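Local coordinates for protein SSD1 (Saccharomyces cerevisiae S288C, PDB 7AM1) that binds the untranslated regions of mRNAs and represses their translation, a non-enzymatic member of the RNase II family, at residues L519-E531 with R620-A634. Sequence-based numbering, arbitrary orientation.
Sequences LPTLSLLESLDDE and RVGIEILLFKTMPRA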
loop_
_atom_site.group_PDB
_atom_site.type_symbol
_atom_site.label_atom_id
_atom_site.label_comp_id
_atom_site.label_asym_id
_atom_site.label_seq_id
_atom_site.Cartn_x
_atom_site.Cartn_y
_atom_site.Cartn_z
ATOM N N LEU A 519 -19.838 -8.036 -4.461
ATOM C CA LEU A 519 -19.146 -7.295 -5.507
ATOM C C LEU A 519 -20.075 -6.217 -6.063
ATOM O O LEU A 519 -21.292 -6.416 -6.116
ATOM C CB LEU A 519 -18.693 -8.212 -6.648
ATOM C CG LEU A 519 -17.697 -9.316 -6.290
ATOM C CD1 LEU A 519 -17.377 -10.179 -7.501
ATOM C CD2 LEU A 519 -16.428 -8.730 -5.721
ATOM N N PRO A 520 -19.543 -5.059 -6.489
ATOM C CA PRO A 520 -18.120 -4.704 -6.527
ATOM C C PRO A 520 -17.531 -4.433 -5.142
ATOM O O PRO A 520 -18.261 -4.108 -4.207
ATOM C CB PRO A 520 -18.105 -3.436 -7.388
ATOM C CG PRO A 520 -19.433 -2.810 -7.136
ATOM C CD PRO A 520 -20.398 -3.952 -6.959
ATOM N N THR A 521 -16.213 -4.554 -5.026
ATOM C CA THR A 521 -15.510 -4.403 -3.761
ATOM C C THR A 521 -14.478 -3.285 -3.882
ATOM O O THR A 521 -14.201 -2.773 -4.971
ATOM C CB THR A 521 -14.853 -5.733 -3.353
ATOM O OG1 THR A 521 -14.452 -5.683 -1.978
ATOM C CG2 THR A 521 -13.644 -6.041 -4.238
ATOM N N LEU A 522 -13.923 -2.886 -2.744
ATOM C CA LEU A 522 -13.000 -1.754 -2.676
ATOM C C LEU A 522 -11.623 -2.299 -2.305
ATOM O O LEU A 522 -11.255 -2.367 -1.131
ATOM C CB LEU A 522 -13.499 -0.715 -1.688
ATOM C CG LEU A 522 -14.870 -0.125 -2.031
ATOM C CD1 LEU A 522 -15.339 0.807 -0.919
ATOM C CD2 LEU A 522 -14.841 0.604 -3.384
ATOM N N SER A 523 -10.857 -2.677 -3.331
ATOM C CA SER A 523 -9.572 -3.321 -3.101
ATOM C C SER A 523 -8.572 -2.373 -2.458
ATOM O O SER A 523 -7.761 -2.793 -1.626
ATOM C CB SER A 523 -9.012 -3.849 -4.417
ATOM O OG SER A 523 -7.763 -4.471 -4.198
ATOM N N LEU A 524 -8.608 -1.093 -2.828
ATOM C CA LEU A 524 -7.636 -0.154 -2.280
ATOM C C LEU A 524 -7.936 0.141 -0.812
ATOM O O LEU A 524 -7.017 0.223 0.011
ATOM C CB LEU A 524 -7.614 1.128 -3.120
ATOM C CG LEU A 524 -7.231 0.944 -4.598
ATOM C CD1 LEU A 524 -7.223 2.270 -5.350
ATOM C CD2 LEU A 524 -5.892 0.241 -4.775
ATOM N N LEU A 525 -9.213 0.279 -0.450
ATOM C CA LEU A 525 -9.525 0.510 0.957
ATOM C C LEU A 525 -9.101 -0.681 1.813
ATOM O O LEU A 525 -8.604 -0.500 2.929
ATOM C CB LEU A 525 -11.010 0.810 1.143
ATOM C CG LEU A 525 -11.565 2.051 0.436
ATOM C CD1 LEU A 525 -12.865 2.497 1.108
ATOM C CD2 LEU A 525 -10.564 3.194 0.379
ATOM N N GLU A 526 -9.261 -1.907 1.304
ATOM C CA GLU A 526 -8.760 -3.068 2.040
ATOM C C GLU A 526 -7.277 -2.912 2.361
ATOM O O GLU A 526 -6.839 -3.219 3.477
ATOM C CB GLU A 526 -9.018 -4.351 1.245
ATOM C CG GLU A 526 -8.140 -5.557 1.613
ATOM C CD GLU A 526 -8.371 -6.099 3.018
ATOM O OE1 GLU A 526 -9.347 -5.688 3.685
ATOM O OE2 GLU A 526 -7.573 -6.962 3.447
ATOM N N SER A 527 -6.489 -2.407 1.401
ATOM C CA SER A 527 -5.046 -2.305 1.593
ATOM C C SER A 527 -4.671 -1.241 2.614
ATOM O O SER A 527 -3.520 -1.216 3.061
ATOM C CB SER A 527 -4.335 -2.038 0.254
ATOM O OG SER A 527 -4.431 -0.684 -0.147
ATOM N N LEU A 528 -5.598 -0.353 2.979
ATOM C CA LEU A 528 -5.363 0.518 4.121
ATOM C C LEU A 528 -5.301 -0.261 5.427
ATOM O O LEU A 528 -4.694 0.221 6.387
ATOM C CB LEU A 528 -6.453 1.585 4.219
ATOM C CG LEU A 528 -6.468 2.652 3.123
ATOM C CD1 LEU A 528 -7.760 3.460 3.199
ATOM C CD2 LEU A 528 -5.246 3.570 3.235
ATOM N N ASP A 529 -5.911 -1.445 5.497
ATOM C CA ASP A 529 -5.886 -2.197 6.742
ATOM C C ASP A 529 -4.900 -3.353 6.743
ATOM O O ASP A 529 -4.307 -3.639 7.784
ATOM C CB ASP A 529 -7.269 -2.762 7.080
ATOM C CG ASP A 529 -7.308 -3.362 8.467
ATOM O OD1 ASP A 529 -7.186 -2.582 9.438
ATOM O OD2 ASP A 529 -7.430 -4.601 8.588
ATOM N N ASP A 530 -4.670 -3.998 5.604
ATOM C CA ASP A 530 -3.936 -5.254 5.595
ATOM C C ASP A 530 -3.274 -5.419 4.237
ATOM O O ASP A 530 -3.548 -4.676 3.294
ATOM C CB ASP A 530 -4.894 -6.412 5.911
ATOM C CG ASP A 530 -4.200 -7.626 6.488
ATOM O OD1 ASP A 530 -2.999 -7.552 6.815
ATOM O OD2 ASP A 530 -4.880 -8.672 6.606
ATOM N N GLU A 531 -2.381 -6.398 4.151
ATOM C CA GLU A 531 -1.724 -6.735 2.898
ATOM C C GLU A 531 -2.267 -8.047 2.350
ATOM O O GLU A 531 -2.752 -8.904 3.094
ATOM C CB GLU A 531 -0.208 -6.855 3.079
ATOM C CG GLU A 531 0.452 -5.632 3.701
ATOM C CD GLU A 531 0.372 -5.621 5.213
ATOM O OE1 GLU A 531 -0.231 -4.675 5.765
ATOM O OE2 GLU A 531 0.905 -6.560 5.853
ATOM N N ARG A 620 -15.862 4.159 -11.131
ATOM C CA ARG A 620 -15.867 3.673 -9.758
ATOM C C ARG A 620 -14.448 3.437 -9.255
ATOM O O ARG A 620 -14.118 3.785 -8.115
ATOM C CB ARG A 620 -16.688 2.388 -9.667
ATOM C CG ARG A 620 -16.989 1.959 -8.240
ATOM C CD ARG A 620 -17.913 0.753 -8.208
ATOM N NE ARG A 620 -17.315 -0.417 -8.844
ATOM C CZ ARG A 620 -17.656 -0.898 -10.037
ATOM N NH1 ARG A 620 -18.615 -0.330 -10.759
ATOM N NH2 ARG A 620 -17.032 -1.968 -10.504
ATOM N N VAL A 621 -13.595 2.850 -10.095
ATOM C CA VAL A 621 -12.207 2.628 -9.714
ATOM C C VAL A 621 -11.479 3.955 -9.563
ATOM O O VAL A 621 -10.725 4.163 -8.603
ATOM C CB VAL A 621 -11.519 1.719 -10.750
ATOM C CG1 VAL A 621 -9.997 1.779 -10.593
ATOM C CG2 VAL A 621 -12.030 0.293 -10.613
ATOM N N GLY A 622 -11.704 4.878 -10.499
ATOM C CA GLY A 622 -11.044 6.167 -10.427
ATOM C C GLY A 622 -11.397 6.927 -9.167
ATOM O O GLY A 622 -10.527 7.514 -8.520
ATOM N N ILE A 623 -12.676 6.923 -8.792
ATOM C CA ILE A 623 -13.085 7.630 -7.583
ATOM C C ILE A 623 -12.510 6.947 -6.347
ATOM O O ILE A 623 -12.115 7.617 -5.383
ATOM C CB ILE A 623 -14.620 7.749 -7.532
ATOM C CG1 ILE A 623 -15.071 8.686 -8.664
ATOM C CG2 ILE A 623 -15.085 8.238 -6.153
ATOM C CD1 ILE A 623 -16.553 8.999 -8.685
ATOM N N GLU A 624 -12.419 5.614 -6.356
ATOM C CA GLU A 624 -11.774 4.936 -5.238
ATOM C C GLU A 624 -10.311 5.352 -5.123
ATOM O O GLU A 624 -9.807 5.568 -4.013
ATOM C CB GLU A 624 -11.878 3.416 -5.382
ATOM C CG GLU A 624 -11.347 2.672 -4.154
ATOM C CD GLU A 624 -11.279 1.168 -4.337
ATOM O OE1 GLU A 624 -11.688 0.669 -5.407
ATOM O OE2 GLU A 624 -10.789 0.486 -3.412
ATOM N N ILE A 625 -9.610 5.462 -6.256
ATOM C CA ILE A 625 -8.220 5.912 -6.218
ATOM C C ILE A 625 -8.136 7.275 -5.543
ATOM O O ILE A 625 -7.313 7.493 -4.647
ATOM C CB ILE A 625 -7.614 5.940 -7.636
ATOM C CG1 ILE A 625 -7.385 4.513 -8.150
ATOM C CG2 ILE A 625 -6.301 6.723 -7.641
ATOM C CD1 ILE A 625 -7.076 4.425 -9.649
ATOM N N LEU A 626 -9.013 8.203 -5.938
ATOM C CA LEU A 626 -9.014 9.531 -5.330
ATOM C C LEU A 626 -9.274 9.455 -3.829
ATOM O O LEU A 626 -8.611 10.140 -3.040
ATOM C CB LEU A 626 -10.063 10.412 -6.010
ATOM C CG LEU A 626 -9.841 10.693 -7.499
ATOM C CD1 LEU A 626 -10.971 11.542 -8.055
ATOM C CD2 LEU A 626 -8.504 11.362 -7.741
ATOM N N LEU A 627 -10.243 8.634 -3.417
ATOM C CA LEU A 627 -10.537 8.485 -1.996
ATOM C C LEU A 627 -9.349 7.890 -1.253
ATOM O O LEU A 627 -8.965 8.375 -0.185
ATOM C CB LEU A 627 -11.781 7.614 -1.820
ATOM C CG LEU A 627 -12.192 7.299 -0.383
ATOM C CD1 LEU A 627 -12.451 8.579 0.386
ATOM C CD2 LEU A 627 -13.415 6.407 -0.371
ATOM N N PHE A 628 -8.733 6.859 -1.832
ATOM C CA PHE A 628 -7.612 6.174 -1.197
ATOM C C PHE A 628 -6.481 7.138 -0.861
ATOM O O PHE A 628 -5.805 6.971 0.163
ATOM C CB PHE A 628 -7.146 5.055 -2.133
ATOM C CG PHE A 628 -5.893 4.364 -1.702
ATOM C CD1 PHE A 628 -5.914 3.434 -0.680
ATOM C CD2 PHE A 628 -4.696 4.614 -2.349
ATOM C CE1 PHE A 628 -4.757 2.785 -0.294
ATOM C CE2 PHE A 628 -3.536 3.969 -1.965
ATOM C CZ PHE A 628 -3.569 3.052 -0.937
ATOM N N LYS A 629 -6.287 8.171 -1.686
ATOM C CA LYS A 629 -5.188 9.099 -1.485
ATOM C C LYS A 629 -5.382 10.001 -0.280
ATOM O O LYS A 629 -4.402 10.570 0.212
ATOM C CB LYS A 629 -5.029 10.020 -2.693
ATOM C CG LYS A 629 -4.642 9.365 -3.967
ATOM C CD LYS A 629 -4.503 10.442 -5.022
ATOM C CE LYS A 629 -4.202 9.860 -6.370
ATOM N NZ LYS A 629 -3.590 10.892 -7.223
ATOM N N THR A 630 -6.605 10.143 0.212
ATOM C CA THR A 630 -6.862 11.067 1.304
ATOM C C THR A 630 -6.611 10.455 2.673
ATOM O O THR A 630 -6.750 11.156 3.681
ATOM C CB THR A 630 -8.304 11.580 1.234
ATOM O OG1 THR A 630 -9.210 10.508 1.527
ATOM C CG2 THR A 630 -8.604 12.142 -0.148
ATOM N N MET A 631 -6.230 9.180 2.737
ATOM C CA MET A 631 -6.213 8.485 4.010
ATOM C C MET A 631 -4.891 7.784 4.275
ATOM O O MET A 631 -4.321 7.162 3.373
ATOM C CB MET A 631 -7.334 7.445 4.064
ATOM C CG MET A 631 -8.656 8.033 4.443
ATOM S SD MET A 631 -9.906 6.767 4.629
ATOM C CE MET A 631 -10.144 6.287 2.919
ATOM N N PRO A 632 -4.392 7.853 5.504
ATOM C CA PRO A 632 -3.270 7.002 5.894
ATOM C C PRO A 632 -3.781 5.607 6.227
ATOM O O PRO A 632 -4.977 5.377 6.413
ATOM C CB PRO A 632 -2.713 7.706 7.131
ATOM C CG PRO A 632 -3.947 8.264 7.787
ATOM C CD PRO A 632 -4.872 8.665 6.641
ATOM N N ARG A 633 -2.843 4.675 6.317
ATOM C CA ARG A 633 -3.178 3.325 6.727
ATOM C C ARG A 633 -3.674 3.291 8.167
ATOM O O ARG A 633 -3.485 4.231 8.943
ATOM C CB ARG A 633 -1.968 2.413 6.592
ATOM C CG ARG A 633 -1.496 2.248 5.172
ATOM C CD ARG A 633 -0.590 1.058 5.112
ATOM N NE ARG A 633 -1.316 -0.155 4.766
ATOM C CZ ARG A 633 -0.996 -1.375 5.186
ATOM N NH1 ARG A 633 0.028 -1.561 6.012
ATOM N NH2 ARG A 633 -1.715 -2.413 4.778
ATOM N N ALA A 634 -4.334 2.187 8.510
ATOM C CA ALA A 634 -4.800 1.950 9.868
ATOM C C ALA A 634 -3.615 1.821 10.827
ATOM O O ALA A 634 -2.464 1.636 10.416
ATOM C CB ALA A 634 -5.666 0.689 9.912
HETATM O O HOH W 1 -11.710 -1.724 -5.815
HETATM O O HOH W 2 -15.375 -0.955 -7.102
#
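Arg633 grips the backbone of Ser527 and the carboxylate of Glu531 within the helical part of the RNB domain, the fold that gives the RNase II family its nuclease and that Ssd1 keeps as a pseudonuclease. Its NE and NH2 both reach the carbonyl of Ser527, side-on, Arg633 NH2 to Ser527 O at 2.8 Å. At the other end of the guanidinium NH1 and NH2 converge on one oxygen of Glu531, Arg633 NH2 to Glu531 OE1 at 2.9 Å in a salt bridge; NH2 meets the anti lone pair, while NH1 comes from above a carboxylate turned 65° from the guanidinium. Asp704 also pairs with NH1, so several acceptors fix the rotation of the group. Next to it the backbone continues the grip, Ala634 N giving a nearly straight bond (174°) to Leu528 O.

At the N-terminal end Glu624, its CG anti to the backbone N and its chain extended, delivers OE2 to the first turn of helix 523-529. Leu524 N donates to Glu624 OE2 at 2.8 Å. Leu525 N adds a weak bond to the same oxygen; the helix dipole would probably favour the negative charge there. A water joins Thr521 O and Ser523 N, and a second links Thr521 O to Arg620 NE. Pro520 lies over one face of that guanidinium, which Ile614 and a salt bridge to Asp617 also hold.

Between these ends the two helices run at 25°, their axes 9.5 Å apart. Leu524 CD1 packs on Ile625, and Leu528 and Phe628 lie alongside each other, pointing in opposite directions, Leu528 CD2 to Phe628 CE1 at 3.6 Å. Tyr707 of helix 689-725 adjoins Phe628 and Ser527. Just past helix 620-629, the Met631 methyl CE rests against both leucines, 3.7 Å from Leu528 CD1 and 4.0 Å from Leu525 CD2.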